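Local coordinates for protein 3-Hydroxyacyl-CoA dehydrogenase (Ralstonia eutropha H16, PDB 4PZC) that catalyses the NAD-dependent interconversion of (S)-3-hydroxyacyl-CoA thioesters, such as (S)-3-hydroxybutyryl-CoA, and their 3-oxoacyl counterparts, using a Rossmann-fold domain for the cofactor, at residues A90-D95 against T118-I123; E152-L157 against P185-N190; A232-L237 against L271-G276. All blocks are in the same frame, centred on the assembly; numbering follows the deposited sequence.

Contact 1. Residues A90-D95 against T118-I123; sequences ATENYD and TSSISI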
loop_
_atom_site.group_PDB
_atom_site.type_symbol
_atom_site.label_atom_id
_atom_site.label_comp_id
_atom_site.label_asym_id
_atom_site.label_seq_id
_atom_site.Cartn_x
_atom_site.Cartn_y
_atom_site.Cartn_z
ATOM N N ALA A 90 -19.283 -5.465 -20.242
ATOM C CA ALA A 90 -20.539 -4.753 -20.297
ATOM C C ALA A 90 -21.275 -4.776 -19.004
ATOM O O ALA A 90 -21.987 -3.817 -18.729
ATOM C CB ALA A 90 -21.412 -5.323 -21.384
ATOM N N THR A 91 -21.158 -5.856 -18.222
ATOM C CA THR A 91 -21.704 -5.822 -16.862
ATOM C C THR A 91 -21.065 -6.738 -15.821
ATOM O O THR A 91 -20.450 -7.750 -16.134
ATOM C CB THR A 91 -23.226 -6.076 -16.858
ATOM O OG1 THR A 91 -23.848 -5.294 -15.823
ATOM C CG2 THR A 91 -23.546 -7.560 -16.668
ATOM N N GLU A 92 -21.266 -6.342 -14.568
ATOM C CA GLU A 92 -20.929 -7.128 -13.387
ATOM C C GLU A 92 -22.152 -7.777 -12.705
ATOM O O GLU A 92 -22.005 -8.334 -11.622
ATOM C CB GLU A 92 -20.178 -6.252 -12.383
ATOM C CG GLU A 92 -18.837 -5.768 -12.916
ATOM C CD GLU A 92 -17.732 -6.820 -12.829
ATOM O OE1 GLU A 92 -17.976 -8.012 -12.525
ATOM O OE2 GLU A 92 -16.585 -6.429 -13.063
ATOM N N ASN A 93 -23.342 -7.705 -13.317
ATOM C CA ASN A 93 -24.439 -8.598 -12.935
ATOM C C ASN A 93 -24.162 -10.014 -13.425
ATOM O O ASN A 93 -23.871 -10.204 -14.609
ATOM C CB ASN A 93 -25.797 -8.150 -13.485
ATOM C CG ASN A 93 -26.946 -9.028 -12.974
ATOM O OD1 ASN A 93 -27.180 -10.138 -13.479
ATOM N ND2 ASN A 93 -27.646 -8.552 -11.951
ATOM N N TYR A 94 -24.304 -11.003 -12.536
ATOM C CA TYR A 94 -23.952 -12.362 -12.879
ATOM C C TYR A 94 -24.928 -12.980 -13.864
ATOM O O TYR A 94 -24.547 -13.483 -14.933
ATOM C CB TYR A 94 -23.871 -13.216 -11.626
ATOM C CG TYR A 94 -23.457 -14.641 -11.917
ATOM C CD1 TYR A 94 -22.126 -14.962 -12.200
ATOM C CD2 TYR A 94 -24.403 -15.660 -11.947
ATOM C CE1 TYR A 94 -21.753 -16.264 -12.480
ATOM C CE2 TYR A 94 -24.043 -16.961 -12.220
ATOM C CZ TYR A 94 -22.725 -17.263 -12.479
ATOM O OH TYR A 94 -22.404 -18.566 -12.749
ATOM N N ASP A 95 -26.199 -12.951 -13.506
ATOM C CA ASP A 95 -27.190 -13.521 -14.387
ATOM C C ASP A 95 -26.999 -12.911 -15.759
ATOM O O ASP A 95 -26.869 -13.627 -16.764
ATOM C CB ASP A 95 -28.591 -13.282 -13.842
ATOM C CG ASP A 95 -28.897 -14.168 -12.638
ATOM O OD1 ASP A 95 -28.353 -15.288 -12.587
ATOM O OD2 ASP A 95 -29.672 -13.756 -11.746
ATOM N N THR A 118 -13.688 -8.442 -15.332
ATOM C CA THR A 118 -14.394 -8.453 -14.033
ATOM C C THR A 118 -13.393 -8.245 -12.893
ATOM O O THR A 118 -12.202 -8.516 -13.059
ATOM C CB THR A 118 -15.169 -9.782 -13.798
ATOM O OG1 THR A 118 -15.923 -9.737 -12.567
ATOM C CG2 THR A 118 -14.211 -10.965 -13.774
ATOM N N SER A 119 -13.877 -7.738 -11.759
ATOM C CA SER A 119 -13.081 -7.622 -10.534
ATOM C C SER A 119 -13.371 -8.739 -9.552
ATOM O O SER A 119 -12.501 -9.126 -8.776
ATOM C CB SER A 119 -13.376 -6.311 -9.849
ATOM O OG SER A 119 -14.589 -5.812 -10.328
ATOM N N SER A 120 -14.583 -9.269 -9.605
ATOM C CA SER A 120 -15.101 -10.097 -8.532
ATOM C C SER A 120 -15.586 -11.467 -8.944
ATOM O O SER A 120 -15.565 -12.375 -8.121
ATOM C CB SER A 120 -16.259 -9.357 -7.838
ATOM O OG SER A 120 -17.211 -8.862 -8.780
ATOM N N ILE A 121 -16.014 -11.633 -10.191
ATOM C CA ILE A 121 -16.765 -12.829 -10.582
ATOM C C ILE A 121 -15.865 -14.040 -10.929
ATOM O O ILE A 121 -14.842 -13.912 -11.631
ATOM C CB ILE A 121 -17.717 -12.533 -11.760
ATOM C CG1 ILE A 121 -18.617 -11.295 -11.489
ATOM C CG2 ILE A 121 -18.577 -13.757 -12.063
ATOM C CD1 ILE A 121 -19.822 -11.529 -10.586
ATOM N N SER A 122 -16.257 -15.223 -10.445
ATOM C CA SER A 122 -15.465 -16.433 -10.666
ATOM C C SER A 122 -15.344 -16.797 -12.148
ATOM O O SER A 122 -16.300 -17.281 -12.786
ATOM C CB SER A 122 -16.024 -17.635 -9.906
ATOM O OG SER A 122 -15.203 -18.772 -10.147
ATOM N N ILE A 123 -14.145 -16.565 -12.671
ATOM C CA ILE A 123 -13.799 -16.934 -14.035
ATOM C C ILE A 123 -14.163 -18.375 -14.304
ATOM O O ILE A 123 -14.723 -18.677 -15.352
ATOM C CB ILE A 123 -12.276 -16.717 -14.301
ATOM C CG1 ILE A 123 -11.900 -15.210 -14.126
ATOM C CG2 ILE A 123 -11.841 -17.276 -15.663
ATOM C CD1 ILE A 123 -12.843 -14.201 -14.776
#

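Contact 2. Residues E152-L157 against P185-N190; sequences ELIRGL and PGFVVN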
loop_
_atom_site.group_PDB
_atom_site.type_symbol
_atom_site.label_atom_id
_atom_site.label_comp_id
_atom_site.label_asym_id
_atom_site.label_seq_id
_atom_site.Cartn_x
_atom_site.Cartn_y
_atom_site.Cartn_z
ATOM N N GLU A 152 -4.882 -8.017 -15.109
ATOM C CA GLU A 152 -4.798 -9.286 -14.466
ATOM C C GLU A 152 -5.369 -10.262 -15.461
ATOM O O GLU A 152 -6.449 -10.044 -15.990
ATOM C CB GLU A 152 -5.563 -9.310 -13.145
ATOM C CG GLU A 152 -5.110 -8.237 -12.165
ATOM C CD GLU A 152 -5.734 -8.371 -10.783
ATOM O OE1 GLU A 152 -6.965 -8.175 -10.610
ATOM O OE2 GLU A 152 -4.966 -8.649 -9.847
ATOM N N LEU A 153 -4.613 -11.320 -15.738
ATOM C CA LEU A 153 -5.034 -12.381 -16.631
ATOM C C LEU A 153 -5.397 -13.493 -15.721
ATOM O O LEU A 153 -4.563 -13.966 -14.971
ATOM C CB LEU A 153 -3.891 -12.820 -17.531
ATOM C CG LEU A 153 -3.302 -11.740 -18.444
ATOM C CD1 LEU A 153 -2.146 -12.323 -19.260
ATOM C CD2 LEU A 153 -4.380 -11.140 -19.348
ATOM N N ILE A 154 -6.655 -13.890 -15.746
ATOM C CA ILE A 154 -7.137 -14.790 -14.740
ATOM C C ILE A 154 -7.611 -16.087 -15.370
ATOM O O ILE A 154 -8.561 -16.126 -16.164
ATOM C CB ILE A 154 -8.248 -14.184 -13.917
ATOM C CG1 ILE A 154 -7.851 -12.784 -13.445
ATOM C CG2 ILE A 154 -8.541 -15.105 -12.746
ATOM C CD1 ILE A 154 -8.651 -11.640 -14.052
ATOM N N ARG A 155 -6.922 -17.156 -15.017
ATOM C CA ARG A 155 -7.204 -18.415 -15.617
ATOM C C ARG A 155 -8.276 -19.027 -14.805
ATOM O O ARG A 155 -8.150 -19.171 -13.589
ATOM C CB ARG A 155 -5.965 -19.290 -15.622
ATOM C CG ARG A 155 -4.986 -18.822 -16.660
ATOM C CD ARG A 155 -3.739 -19.681 -16.761
ATOM N NE ARG A 155 -3.992 -21.025 -17.291
ATOM C CZ ARG A 155 -3.104 -21.729 -17.989
ATOM N NH1 ARG A 155 -1.910 -21.210 -18.292
ATOM N NH2 ARG A 155 -3.414 -22.948 -18.416
ATOM N N GLY A 156 -9.357 -19.372 -15.475
ATOM C CA GLY A 156 -10.256 -20.354 -14.931
ATOM C C GLY A 156 -9.460 -21.642 -14.791
ATOM O O GLY A 156 -8.407 -21.839 -15.403
ATOM N N LEU A 157 -9.985 -22.522 -13.967
ATOM C CA LEU A 157 -9.524 -23.894 -13.872
ATOM C C LEU A 157 -9.462 -24.586 -15.254
ATOM O O LEU A 157 -8.768 -25.585 -15.407
ATOM C CB LEU A 157 -10.496 -24.632 -12.942
ATOM C CG LEU A 157 -10.078 -25.929 -12.281
ATOM C CD1 LEU A 157 -8.798 -25.719 -11.490
ATOM C CD2 LEU A 157 -11.186 -26.450 -11.375
ATOM N N PRO A 185 -10.821 -15.444 -5.181
ATOM C CA PRO A 185 -11.453 -14.215 -4.814
ATOM C C PRO A 185 -10.460 -13.020 -4.788
ATOM O O PRO A 185 -9.365 -13.146 -4.232
ATOM C CB PRO A 185 -11.997 -14.553 -3.438
ATOM C CG PRO A 185 -12.322 -16.000 -3.541
ATOM C CD PRO A 185 -11.112 -16.506 -4.205
ATOM N N GLY A 186 -10.833 -11.898 -5.430
ATOM C CA GLY A 186 -9.968 -10.727 -5.539
ATOM C C GLY A 186 -8.664 -10.912 -6.320
ATOM O O GLY A 186 -7.833 -10.012 -6.411
ATOM N N PHE A 187 -8.459 -12.074 -6.895
ATOM C CA PHE A 187 -7.287 -12.250 -7.727
ATOM C C PHE A 187 -6.067 -11.763 -6.960
ATOM O O PHE A 187 -5.849 -12.199 -5.839
ATOM C CB PHE A 187 -7.504 -11.552 -9.073
ATOM C CG PHE A 187 -8.867 -11.826 -9.656
ATOM C CD1 PHE A 187 -9.442 -13.093 -9.536
ATOM C CD2 PHE A 187 -9.594 -10.816 -10.288
ATOM C CE1 PHE A 187 -10.705 -13.344 -10.032
ATOM C CE2 PHE A 187 -10.864 -11.064 -10.786
ATOM C CZ PHE A 187 -11.419 -12.324 -10.658
ATOM N N VAL A 188 -5.274 -10.878 -7.529
ATOM C CA VAL A 188 -4.077 -10.454 -6.859
ATOM C C VAL A 188 -4.262 -9.052 -6.316
ATOM O O VAL A 188 -4.118 -8.836 -5.107
ATOM C CB VAL A 188 -2.846 -10.564 -7.796
ATOM C CG1 VAL A 188 -1.747 -9.588 -7.417
ATOM C CG2 VAL A 188 -2.281 -11.983 -7.766
ATOM N N VAL A 189 -4.580 -8.089 -7.180
ATOM C CA VAL A 189 -4.534 -6.698 -6.741
ATOM C C VAL A 189 -5.483 -6.413 -5.622
ATOM O O VAL A 189 -5.050 -5.984 -4.556
ATOM C CB VAL A 189 -4.708 -5.690 -7.868
ATOM C CG1 VAL A 189 -5.248 -4.369 -7.341
ATOM C CG2 VAL A 189 -3.352 -5.462 -8.516
ATOM N N ASN A 190 -6.766 -6.637 -5.842
ATOM C CA ASN A 190 -7.762 -6.300 -4.810
ATOM C C ASN A 190 -7.575 -7.168 -3.595
ATOM O O ASN A 190 -7.690 -6.685 -2.468
ATOM C CB ASN A 190 -9.205 -6.368 -5.356
ATOM C CG ASN A 190 -9.524 -5.218 -6.323
ATOM O OD1 ASN A 190 -10.324 -5.371 -7.238
ATOM N ND2 ASN A 190 -8.881 -4.070 -6.130
HETATM O O HOH W 1 -7.966 -8.001 -7.985
#

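Contact 3. Residues A232-L237 against L271-G276; sequences ADMIGL and LGRKTG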
loop_
_atom_site.group_PDB
_atom_site.type_symbol
_atom_site.label_atom_id
_atom_site.label_comp_id
_atom_site.label_asym_id
_atom_site.label_seq_id
_atom_site.Cartn_x
_atom_site.Cartn_y
_atom_site.Cartn_z
ATOM N N ALA A 232 -10.401 5.027 -0.443
ATOM C CA ALA A 232 -11.674 4.352 -0.339
ATOM C C ALA A 232 -12.808 5.256 -0.832
ATOM O O ALA A 232 -13.757 4.779 -1.466
ATOM C CB ALA A 232 -11.916 3.919 1.080
ATOM N N ASP A 233 -12.678 6.556 -0.558
ATOM C CA ASP A 233 -13.680 7.549 -0.954
ATOM C C ASP A 233 -13.805 7.666 -2.470
ATOM O O ASP A 233 -14.911 7.931 -2.979
ATOM C CB ASP A 233 -13.394 8.927 -0.312
ATOM C CG ASP A 233 -13.913 9.038 1.120
ATOM O OD1 ASP A 233 -14.540 8.067 1.604
ATOM O OD2 ASP A 233 -13.718 10.099 1.761
ATOM N N MET A 234 -12.687 7.441 -3.175
ATOM C CA MET A 234 -12.656 7.442 -4.648
ATOM C C MET A 234 -13.171 6.149 -5.248
ATOM O O MET A 234 -13.838 6.147 -6.254
ATOM C CB MET A 234 -11.233 7.627 -5.141
ATOM C CG MET A 234 -10.590 8.902 -4.661
ATOM S SD MET A 234 -8.799 8.898 -4.872
ATOM C CE MET A 234 -8.506 10.663 -4.632
ATOM N N ILE A 235 -12.809 5.023 -4.665
ATOM C CA ILE A 235 -13.347 3.758 -5.128
ATOM C C ILE A 235 -14.857 3.665 -4.910
ATOM O O ILE A 235 -15.565 3.199 -5.774
ATOM C CB ILE A 235 -12.620 2.597 -4.417
ATOM C CG1 ILE A 235 -11.279 2.385 -5.095
ATOM C CG2 ILE A 235 -13.451 1.309 -4.393
ATOM C CD1 ILE A 235 -10.201 1.925 -4.136
ATOM N N GLY A 236 -15.330 4.109 -3.753
ATOM C CA GLY A 236 -16.734 3.940 -3.360
ATOM C C GLY A 236 -16.786 2.914 -2.254
ATOM O O GLY A 236 -16.263 1.797 -2.405
ATOM N N LEU A 237 -17.401 3.272 -1.138
ATOM C CA LEU A 237 -17.384 2.391 0.034
ATOM C C LEU A 237 -18.306 1.198 -0.137
ATOM O O LEU A 237 -18.059 0.095 0.371
ATOM C CB LEU A 237 -17.820 3.147 1.275
ATOM C CG LEU A 237 -16.975 4.363 1.616
ATOM C CD1 LEU A 237 -17.445 4.974 2.923
ATOM C CD2 LEU A 237 -15.491 4.011 1.653
ATOM N N LEU A 271 -20.968 7.194 0.924
ATOM C CA LEU A 271 -20.294 6.297 -0.003
ATOM C C LEU A 271 -19.021 6.885 -0.625
ATOM O O LEU A 271 -18.382 6.237 -1.435
ATOM C CB LEU A 271 -21.281 5.955 -1.112
ATOM C CG LEU A 271 -22.243 4.793 -0.911
ATOM C CD1 LEU A 271 -22.626 4.512 0.541
ATOM C CD2 LEU A 271 -23.476 4.953 -1.792
ATOM N N GLY A 272 -18.669 8.115 -0.275
ATOM C CA GLY A 272 -17.469 8.763 -0.808
ATOM C C GLY A 272 -17.708 9.929 -1.769
ATOM O O GLY A 272 -18.741 10.614 -1.729
ATOM N N ARG A 273 -16.725 10.137 -2.644
ATOM C CA ARG A 273 -16.754 11.200 -3.624
ATOM C C ARG A 273 -18.070 11.189 -4.358
ATOM O O ARG A 273 -18.652 12.233 -4.614
ATOM C CB ARG A 273 -15.599 11.047 -4.616
ATOM C CG ARG A 273 -14.247 11.453 -4.047
ATOM C CD ARG A 273 -13.261 11.822 -5.141
ATOM N NE ARG A 273 -12.048 12.411 -4.580
ATOM C CZ ARG A 273 -11.860 13.709 -4.321
ATOM N NH1 ARG A 273 -12.808 14.606 -4.588
ATOM N NH2 ARG A 273 -10.701 14.121 -3.790
ATOM N N LYS A 274 -18.562 10.003 -4.668
ATOM C CA LYS A 274 -19.770 9.897 -5.464
ATOM C C LYS A 274 -21.065 10.311 -4.781
ATOM O O LYS A 274 -21.982 10.748 -5.478
ATOM C CB LYS A 274 -19.926 8.499 -6.021
ATOM C CG LYS A 274 -20.501 7.458 -5.088
ATOM C CD LYS A 274 -20.216 6.095 -5.701
ATOM C CE LYS A 274 -20.940 4.962 -5.024
ATOM N NZ LYS A 274 -20.707 3.721 -5.813
ATOM N N THR A 275 -21.181 10.165 -3.459
ATOM C CA THR A 275 -22.337 10.756 -2.747
ATOM C C THR A 275 -21.981 12.106 -2.130
ATOM O O THR A 275 -22.793 12.687 -1.420
ATOM C CB THR A 275 -22.915 9.834 -1.636
ATOM O OG1 THR A 275 -21.893 9.454 -0.691
ATOM C CG2 THR A 275 -23.533 8.621 -2.254
ATOM N N GLY A 276 -20.759 12.590 -2.384
ATOM C CA GLY A 276 -20.240 13.801 -1.741
ATOM C C GLY A 276 -19.765 13.627 -0.304
ATOM O O GLY A 276 -19.181 14.550 0.272
#

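Contact 1. Residues A90-D95 against T118-I123
In the NAD(+) site of the Rossmann domain, where Glu92 has been observed to bind the cofactor, the carboxylate of that residue grips the loop after strand 113-117 with both oxygens. The hydroxyl of Thr118 donates through OG1 to Glu92 OE1 at 2.7 Å, on the syn lone pair, and Ser119 N reaches Glu92 OE2 at 3.3 Å, also on the syn side but 23° out of the carboxylate plane. A bend in the glutamate chain (chi2 -79°) turns the acid group to the loop. Threonine suits its place because one hydroxyl both gives and takes: besides donating to Glu92, Thr118 OG1 accepts from Ser120 N at 3.3 Å, an ST turn, and from Ile121 N at 3.0 Å, an ST motif. Beside this polar patch Ile121 supplies carbon. Its CG1 lies 3.5 Å from Glu92 OE1, and its CG2 meets the edge of the Tyr94 ring, 3.8 Å from CD1 and near the ring plane. Leu126 of helix 123-127 touches both Tyr94 and Ile121. With each carboxylate oxygen bonded, the acid group is limited in its rotation, and a cofactor-binding residue holds the amide of Ser119, itself predicted to bind NAD(+) and CoA.

Contact 2. Residues E152-L157 against P185-N190
The Phe187 ring takes Ile154 on one face and Glu152 at its edge. Ile154 CG1 sits over the middle of the ring, 4.1 Å from the centroid and 12° off the normal, a CH-pi contact, while Ile154 CG2 lies 3.9 Å from Phe187 CE1. At the rim, near the ring plane, Glu152 OE1 is 3.7 Å from Phe187 CD2, a place where the weakly positive ring hydrogens can face an oxygen; carboxylate and ring planes stand 71° apart. The carboxylate itself is approached from both faces at OE2: Val189 N donates at 2.8 Å from the syn side, and Val188 N at 3.2 Å from above the opposite face, 36° out of plane. These amides stand at the start of helix 189-205, Val188 just before it and Val189 its first residue, so strand 150-155 of the sheet is joined here to the first long helix of the C-terminal domain. Glutamate suits the position because its chain, extended beyond CG, spans the gap between the two. The side chain of Glu152 also touches His140, predicted to be important for catalysis, consistent with the catalytic Glu-His pair of this family. A water donates to Glu152 OE1 at 2.8 Å and to Gly186 O at 2.6 Å, and accepts from Asn190 N at 2.8 Å. Val188 packs on Ala209 and Val189 on Gly217, both of the second subunit.

Contact 3. Residues A232-L237 against L271-G276
Two backbone hydrogen bonds hold Asp233 and Leu237 to the loop that follows helix 260-268. Arg273 N donates to Asp233 O at 2.9 Å, and Leu237 N to Leu271 O at 3.1 Å; in each case the donor stands well above the plane of the accepting carbonyl. Both acceptors also receive a CA-H...O contact: Gly272 CA lies 3.5 Å from Asp233 O, and Gly236 CA lies 3.4 Å from Leu271 O. Glycine suits both positions, because at their backbone angles (phi 109° at Gly236, 111° at Gly272) a beta carbon would jam against the carbonyl oxygen of the residue before; at Gly272 it would also collide with Asp233 O.

The side chains add van der Waals contacts. The extended chains of Met234 and Arg273 run side by side in the same direction on the exposed side of the contact, with Met234 CG at the edge of the guanidinium, 3.8 Å from Arg273 NE. Leu237 CG rests 3.8 Å from Leu271 O, and its side chain continues the core against Phe201, Met265 and Val266.

The charged ends of Asp233 and Lys274 find partners outside the two segments. The carboxylate of Asp233 accepts from Val279 N, Tyr280 N and Tyr282 OH near the chain end, and Lys274 NZ forms a salt bridge with Asp238. Within the loop, Thr275 OG1 accepts from Leu271 N at 2.9 Å.

Gly236, the first residue to leave helix 228-235 and the N-cap of helix 237-251, marks a helix-helix junction of the C-terminal domain, to which the two backbone bonds fasten the loop carrying Lys274, a predicted NAD(+)-binding residue.

In the fold
Contacts 1 and 2 adjoin, their centres about 12 Å apart. They touch where the Phe187 ring, through CE2, packs on Ser119 O, and where Ile123 CG2 lies 3.5 Å from Ile154 O. His140, predicted to be important for activity, is close to both: its side chain is about 4 Å from that of Ser119 in contact 1 and about 3 Å from that of Glu152 in contact 2. Contact 3 stands apart in the C-terminal domain, its centre about 21 Å from that of contact 1 and about 24 Å from that of contact 2, with nearest atoms about 9 Å and about 6 Å away. It holds Lys274, predicted to bind NAD(+), and its Met234 side chain is about 9 Å from that of the NAD(+)-binding Asn143.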